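Local coordinates for bradyzoite surface antigen BSR4 (Toxoplasma gondii, PDB 2JKS), which is a bradyzoite surface antigen of two SRS domains that binds zinc in the crystal and whose role at the parasite surface is not established, at residues A165-A177 with V187-N201. Sequence-based numbering, arbitrary orientation.
Sequences ASSLAENNVVTCA and VEVEMSTEKNTLTIN. With ZN (zinc ion), chain B; ZN (zinc ion), chain E.
Asn172 bridges the two ends of the turn at 192-196. It shares a G1 beta bulge with Val173, both facing Ala169, and its side chain points toward segment 187-201. Asn172 ND2 gives one N-H to Glu190 O (2.9 Å) and the other to Thr197 O (3.1 Å). Both acceptors lie close to the amide plane. The second bond runs nearly along the C=O axis. OD1 takes a hydrogen from water 2, which in turn accepts from Glu190 N. These bonds fix the amide's rotation about chi2. Val189 CG1 packs against Asn172 OD1 at 3.5 Å.

Backbone bonds join strands 173-175 and 197-201 in parallel. Thr199 N donates to Asn172 O, and Val174 N to Thr199 O (2.7 Å). Asn201 N then donates to Val174 O, and Cys176 N to Asn201 O.

Apolar contacts line the interface between this sheet and strand 187-191. With chi1 178°, Val174 CG2 lies anti to the carbonyl carbon and meets Val189 CG2 at 3.9 Å, while CG1 nears Val187 CG1. Leu168 CD1 reaches Val189 CG2 at 3.8 Å, and Leu168 CB touches Val187 CG1. Within the sheet, on its inner face, Ile200 CD1 packs beside Val174 CB at 4.0 Å. Cys176, beside Ile200, forms a disulfide with Cys301 of strand 301-307.

The other face, with Val173, Thr175, Thr199 and Asn201, is more polar. Val173 CG1 comes to 3.4 Å from Asn201 ND2. Water 1 links Asn171 O with the hydroxyls of Thr197 and Thr199. On strand 254-258, Thr256 OG1 hydrogen-bonds Thr199 OG1, and Ser254 OG hydrogen-bonds Asn201 OD1.

Two sheets of the second SRS domain thus meet in a beta sandwich. The Asn172 amide satisfies carbonyls on both, and the disulfide ties them covalently. Glu190, whose backbone it grips, binds zinc through OE1 with His311 and His313, probably of an expression tag. OE1 also accepts from Lys308 NZ, and OE2 from Ser192 OG.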
loop_
_atom_site.group_PDB
_atom_site.type_symbol
_atom_site.label_atom_id
_atom_site.label_comp_id
_atom_site.label_asym_id
_atom_site.label_seq_id
_atom_site.Cartn_x
_atom_site.Cartn_y
_atom_site.Cartn_z
ATOM N N ALA A 165 -1.830 -3.993 -6.061
ATOM C CA ALA A 165 -1.993 -5.434 -6.241
ATOM C C ALA A 165 -0.592 -6.015 -6.264
ATOM O O ALA A 165 0.322 -5.386 -6.777
ATOM C CB ALA A 165 -2.722 -5.765 -7.599
ATOM N N SER A 166 -0.437 -7.238 -5.786
ATOM C CA SER A 166 0.831 -7.957 -6.036
ATOM C C SER A 166 0.945 -8.175 -7.562
ATOM O O SER A 166 -0.050 -8.483 -8.211
ATOM C CB SER A 166 0.803 -9.291 -5.313
ATOM O OG SER A 166 0.709 -9.071 -3.890
ATOM N N SER A 167 2.131 -8.014 -8.123
ATOM C CA SER A 167 2.269 -8.024 -9.582
ATOM C C SER A 167 3.625 -8.523 -10.066
ATOM O O SER A 167 4.593 -8.484 -9.338
ATOM C CB SER A 167 2.064 -6.595 -10.158
ATOM O OG SER A 167 3.074 -5.732 -9.678
ATOM N N LEU A 168 3.663 -8.920 -11.337
ATOM C CA LEU A 168 4.833 -9.448 -12.009
ATOM C C LEU A 168 5.265 -8.444 -13.041
ATOM O O LEU A 168 4.441 -7.988 -13.848
ATOM C CB LEU A 168 4.462 -10.757 -12.737
ATOM C CG LEU A 168 5.535 -11.486 -13.567
ATOM C CD1 LEU A 168 6.831 -11.851 -12.772
ATOM C CD2 LEU A 168 4.971 -12.710 -14.346
ATOM N N ALA A 169 6.533 -8.078 -13.032
ATOM C CA ALA A 169 7.000 -7.158 -14.086
ATOM C C ALA A 169 7.990 -7.875 -14.957
ATOM O O ALA A 169 8.277 -9.060 -14.742
ATOM C CB ALA A 169 7.588 -5.901 -13.479
ATOM N N GLU A 170 8.474 -7.209 -16.003
ATOM C CA GLU A 170 9.510 -7.805 -16.862
ATOM C C GLU A 170 10.747 -8.245 -16.128
ATOM O O GLU A 170 11.149 -7.684 -15.052
ATOM C CB GLU A 170 9.897 -6.868 -18.025
ATOM C CG GLU A 170 8.783 -6.718 -19.070
ATOM C CD GLU A 170 8.448 -8.048 -19.800
ATOM O OE1 GLU A 170 9.385 -8.848 -20.072
ATOM O OE2 GLU A 170 7.247 -8.288 -20.105
ATOM N N ASN A 171 11.352 -9.282 -16.695
ATOM C CA ASN A 171 12.537 -9.864 -16.138
ATOM C C ASN A 171 12.142 -10.564 -14.851
ATOM O O ASN A 171 12.990 -10.799 -13.986
ATOM C CB ASN A 171 13.617 -8.794 -15.880
ATOM C CG ASN A 171 14.104 -8.137 -17.157
ATOM O OD1 ASN A 171 14.392 -8.819 -18.146
ATOM N ND2 ASN A 171 14.188 -6.800 -17.153
ATOM N N ASN A 172 10.860 -10.960 -14.762
ATOM C CA ASN A 172 10.394 -11.884 -13.716
ATOM C C ASN A 172 10.639 -11.344 -12.298
ATOM O O ASN A 172 11.060 -12.069 -11.353
ATOM C CB ASN A 172 11.067 -13.250 -13.889
ATOM C CG ASN A 172 10.267 -14.217 -14.727
ATOM O OD1 ASN A 172 9.147 -13.925 -15.201
ATOM N ND2 ASN A 172 10.821 -15.408 -14.893
ATOM N N VAL A 173 10.331 -10.059 -12.156
ATOM C CA VAL A 173 10.419 -9.368 -10.875
ATOM C C VAL A 173 9.029 -9.249 -10.249
ATOM O O VAL A 173 8.104 -8.657 -10.852
ATOM C CB VAL A 173 11.095 -7.980 -11.031
ATOM C CG1 VAL A 173 11.133 -7.217 -9.695
ATOM C CG2 VAL A 173 12.525 -8.137 -11.612
ATOM N N VAL A 174 8.859 -9.890 -9.095
ATOM C CA VAL A 174 7.584 -9.878 -8.406
ATOM C C VAL A 174 7.614 -8.850 -7.279
ATOM O O VAL A 174 8.571 -8.812 -6.463
ATOM C CB VAL A 174 7.185 -11.263 -7.853
ATOM C CG1 VAL A 174 5.861 -11.153 -7.107
ATOM C CG2 VAL A 174 7.132 -12.240 -8.998
ATOM N N THR A 175 6.619 -7.963 -7.337
ATOM C CA THR A 175 6.298 -6.993 -6.254
ATOM C C THR A 175 5.106 -7.475 -5.452
ATOM O O THR A 175 3.976 -7.510 -5.944
ATOM C CB THR A 175 6.019 -5.566 -6.815
ATOM O OG1 THR A 175 7.135 -5.168 -7.622
ATOM C CG2 THR A 175 5.809 -4.546 -5.686
ATOM N N CYS A 176 5.374 -7.887 -4.216
ATOM C CA CYS A 176 4.331 -8.422 -3.335
ATOM C C CYS A 176 3.721 -7.282 -2.512
ATOM O O CYS A 176 4.422 -6.373 -2.083
ATOM C CB CYS A 176 4.890 -9.499 -2.372
ATOM S SG CYS A 176 5.106 -11.144 -3.122
ATOM N N ALA A 177 2.413 -7.367 -2.335
ATOM C CA ALA A 177 1.672 -6.504 -1.408
ATOM C C ALA A 177 0.687 -7.369 -0.605
ATOM O O ALA A 177 0.602 -8.586 -0.802
ATOM C CB ALA A 177 0.977 -5.371 -2.173
ATOM N N VAL A 187 0.359 -15.040 -8.015
ATOM C CA VAL A 187 1.086 -14.448 -9.124
ATOM C C VAL A 187 1.780 -15.618 -9.848
ATOM O O VAL A 187 2.651 -16.265 -9.266
ATOM C CB VAL A 187 2.160 -13.384 -8.593
ATOM C CG1 VAL A 187 2.969 -12.772 -9.774
ATOM C CG2 VAL A 187 1.451 -12.247 -7.779
ATOM N N GLU A 188 1.415 -15.866 -11.109
ATOM C CA GLU A 188 2.036 -16.924 -11.901
ATOM C C GLU A 188 3.228 -16.433 -12.713
ATOM O O GLU A 188 3.166 -15.367 -13.377
ATOM C CB GLU A 188 0.989 -17.545 -12.838
ATOM C CG GLU A 188 -0.063 -18.274 -12.048
ATOM C CD GLU A 188 -0.705 -19.347 -12.848
ATOM O OE1 GLU A 188 -0.082 -20.451 -13.005
ATOM O OE2 GLU A 188 -1.843 -19.083 -13.288
ATOM N N VAL A 189 4.325 -17.177 -12.593
ATOM C CA VAL A 189 5.609 -16.830 -13.151
ATOM C C VAL A 189 6.153 -18.041 -13.902
ATOM O O VAL A 189 6.081 -19.187 -13.425
ATOM C CB VAL A 189 6.659 -16.457 -12.039
ATOM C CG1 VAL A 189 8.006 -16.130 -12.707
ATOM C CG2 VAL A 189 6.171 -15.280 -11.159
ATOM N N GLU A 190 6.647 -17.818 -15.115
ATOM C CA GLU A 190 7.307 -18.904 -15.836
ATOM C C GLU A 190 8.803 -18.752 -15.746
ATOM O O GLU A 190 9.331 -17.630 -15.891
ATOM C CB GLU A 190 6.972 -18.840 -17.325
ATOM C CG GLU A 190 7.997 -19.737 -18.138
ATOM C CD GLU A 190 8.128 -19.294 -19.575
ATOM O OE1 GLU A 190 7.055 -19.268 -20.220
ATOM O OE2 GLU A 190 9.265 -18.939 -20.007
ATOM N N MET A 191 9.509 -19.872 -15.548
ATOM C CA MET A 191 10.957 -19.854 -15.729
ATOM C C MET A 191 11.289 -20.875 -16.808
ATOM O O MET A 191 10.601 -21.889 -16.992
ATOM C CB MET A 191 11.724 -20.166 -14.436
ATOM C CG MET A 191 11.434 -19.190 -13.243
ATOM S SD MET A 191 12.321 -19.643 -11.728
ATOM C CE MET A 191 14.018 -19.219 -12.134
ATOM N N SER A 192 12.334 -20.592 -17.541
ATOM C CA SER A 192 12.729 -21.447 -18.686
ATOM C C SER A 192 14.122 -20.967 -19.041
ATOM O O SER A 192 14.666 -20.056 -18.388
ATOM C CB SER A 192 11.731 -21.281 -19.873
ATOM O OG SER A 192 11.653 -19.906 -20.320
ATOM N N THR A 193 14.726 -21.587 -20.044
ATOM C CA THR A 193 16.045 -21.214 -20.474
ATOM C C THR A 193 16.236 -19.705 -20.637
ATOM O O THR A 193 17.189 -19.180 -20.109
ATOM C CB THR A 193 16.440 -21.958 -21.804
ATOM O OG1 THR A 193 16.288 -23.373 -21.595
ATOM C CG2 THR A 193 17.894 -21.744 -22.133
ATOM N N GLU A 194 15.347 -19.048 -21.384
ATOM C CA GLU A 194 15.464 -17.609 -21.668
ATOM C C GLU A 194 15.055 -16.721 -20.497
ATOM O O GLU A 194 15.408 -15.521 -20.467
ATOM C CB GLU A 194 14.591 -17.235 -22.847
ATOM C CG GLU A 194 15.022 -17.905 -24.161
ATOM C CD GLU A 194 13.937 -17.866 -25.207
ATOM O OE1 GLU A 194 13.156 -16.897 -25.334
ATOM O OE2 GLU A 194 13.825 -18.837 -25.924
ATOM N N LYS A 195 14.281 -17.305 -19.577
ATOM C CA LYS A 195 13.782 -16.562 -18.416
ATOM C C LYS A 195 14.194 -17.323 -17.182
ATOM O O LYS A 195 13.349 -17.900 -16.547
ATOM C CB LYS A 195 12.238 -16.488 -18.397
ATOM C CG LYS A 195 11.569 -16.474 -19.700
ATOM C CD LYS A 195 11.156 -15.116 -20.007
ATOM C CE LYS A 195 9.869 -14.753 -19.184
ATOM N NZ LYS A 195 10.029 -13.341 -18.686
ATOM N N ASN A 196 15.490 -17.356 -16.886
ATOM C CA ASN A 196 16.033 -18.273 -15.897
ATOM C C ASN A 196 16.223 -17.614 -14.533
ATOM O O ASN A 196 16.832 -18.193 -13.655
ATOM C CB ASN A 196 17.355 -18.872 -16.397
ATOM C CG ASN A 196 18.433 -17.807 -16.550
ATOM O OD1 ASN A 196 18.129 -16.743 -17.026
ATOM N ND2 ASN A 196 19.663 -18.082 -16.101
ATOM N N THR A 197 15.660 -16.416 -14.351
ATOM C CA THR A 197 15.699 -15.751 -13.034
ATOM C C THR A 197 14.317 -15.489 -12.420
ATOM O O THR A 197 13.335 -15.491 -13.090
ATOM C CB THR A 197 16.498 -14.447 -13.056
ATOM O OG1 THR A 197 15.753 -13.460 -13.768
ATOM C CG2 THR A 197 17.844 -14.660 -13.734
ATOM N N LEU A 198 14.298 -15.288 -11.108
ATOM C CA LEU A 198 13.103 -14.934 -10.389
ATOM C C LEU A 198 13.526 -13.992 -9.256
ATOM O O LEU A 198 14.329 -14.378 -8.435
ATOM C CB LEU A 198 12.528 -16.211 -9.777
ATOM C CG LEU A 198 11.277 -15.988 -8.930
ATOM C CD1 LEU A 198 10.099 -15.331 -9.690
ATOM C CD2 LEU A 198 10.872 -17.361 -8.243
ATOM N N THR A 199 12.934 -12.801 -9.193
ATOM C CA THR A 199 13.163 -11.886 -8.073
ATOM C C THR A 199 11.872 -11.697 -7.332
ATOM O O THR A 199 10.848 -11.365 -7.942
ATOM C CB THR A 199 13.645 -10.516 -8.555
ATOM O OG1 THR A 199 14.829 -10.697 -9.344
ATOM C CG2 THR A 199 13.941 -9.563 -7.348
ATOM N N ILE A 200 11.947 -11.854 -6.020
ATOM C CA ILE A 200 10.831 -11.585 -5.146
ATOM C C ILE A 200 11.159 -10.429 -4.238
ATOM O O ILE A 200 12.127 -10.478 -3.485
ATOM C CB ILE A 200 10.507 -12.815 -4.272
ATOM C CG1 ILE A 200 10.417 -14.111 -5.120
ATOM C CG2 ILE A 200 9.228 -12.578 -3.411
ATOM C CD1 ILE A 200 9.287 -14.169 -6.100
ATOM N N ASN A 201 10.373 -9.364 -4.368
ATOM C CA ASN A 201 10.493 -8.213 -3.477
ATOM C C ASN A 201 9.333 -8.183 -2.483
ATOM O O ASN A 201 8.162 -7.936 -2.876
ATOM C CB ASN A 201 10.572 -6.919 -4.265
ATOM C CG ASN A 201 11.802 -6.854 -5.170
ATOM O OD1 ASN A 201 12.913 -7.273 -4.787
ATOM N ND2 ASN A 201 11.602 -6.378 -6.388
HETATM ZN ZN ZN B . 6.967 -19.099 -22.210
HETATM ZN ZN ZN E . 15.571 -19.749 -27.103
HETATM O O HOH W 1 14.547 -11.918 -11.941
HETATM O O HOH W 2 7.003 -15.182 -16.191
HETATM O O HOH W 3 9.729 -4.758 -6.783
HETATM O O HOH W 4 6.957 -5.390 -2.322
#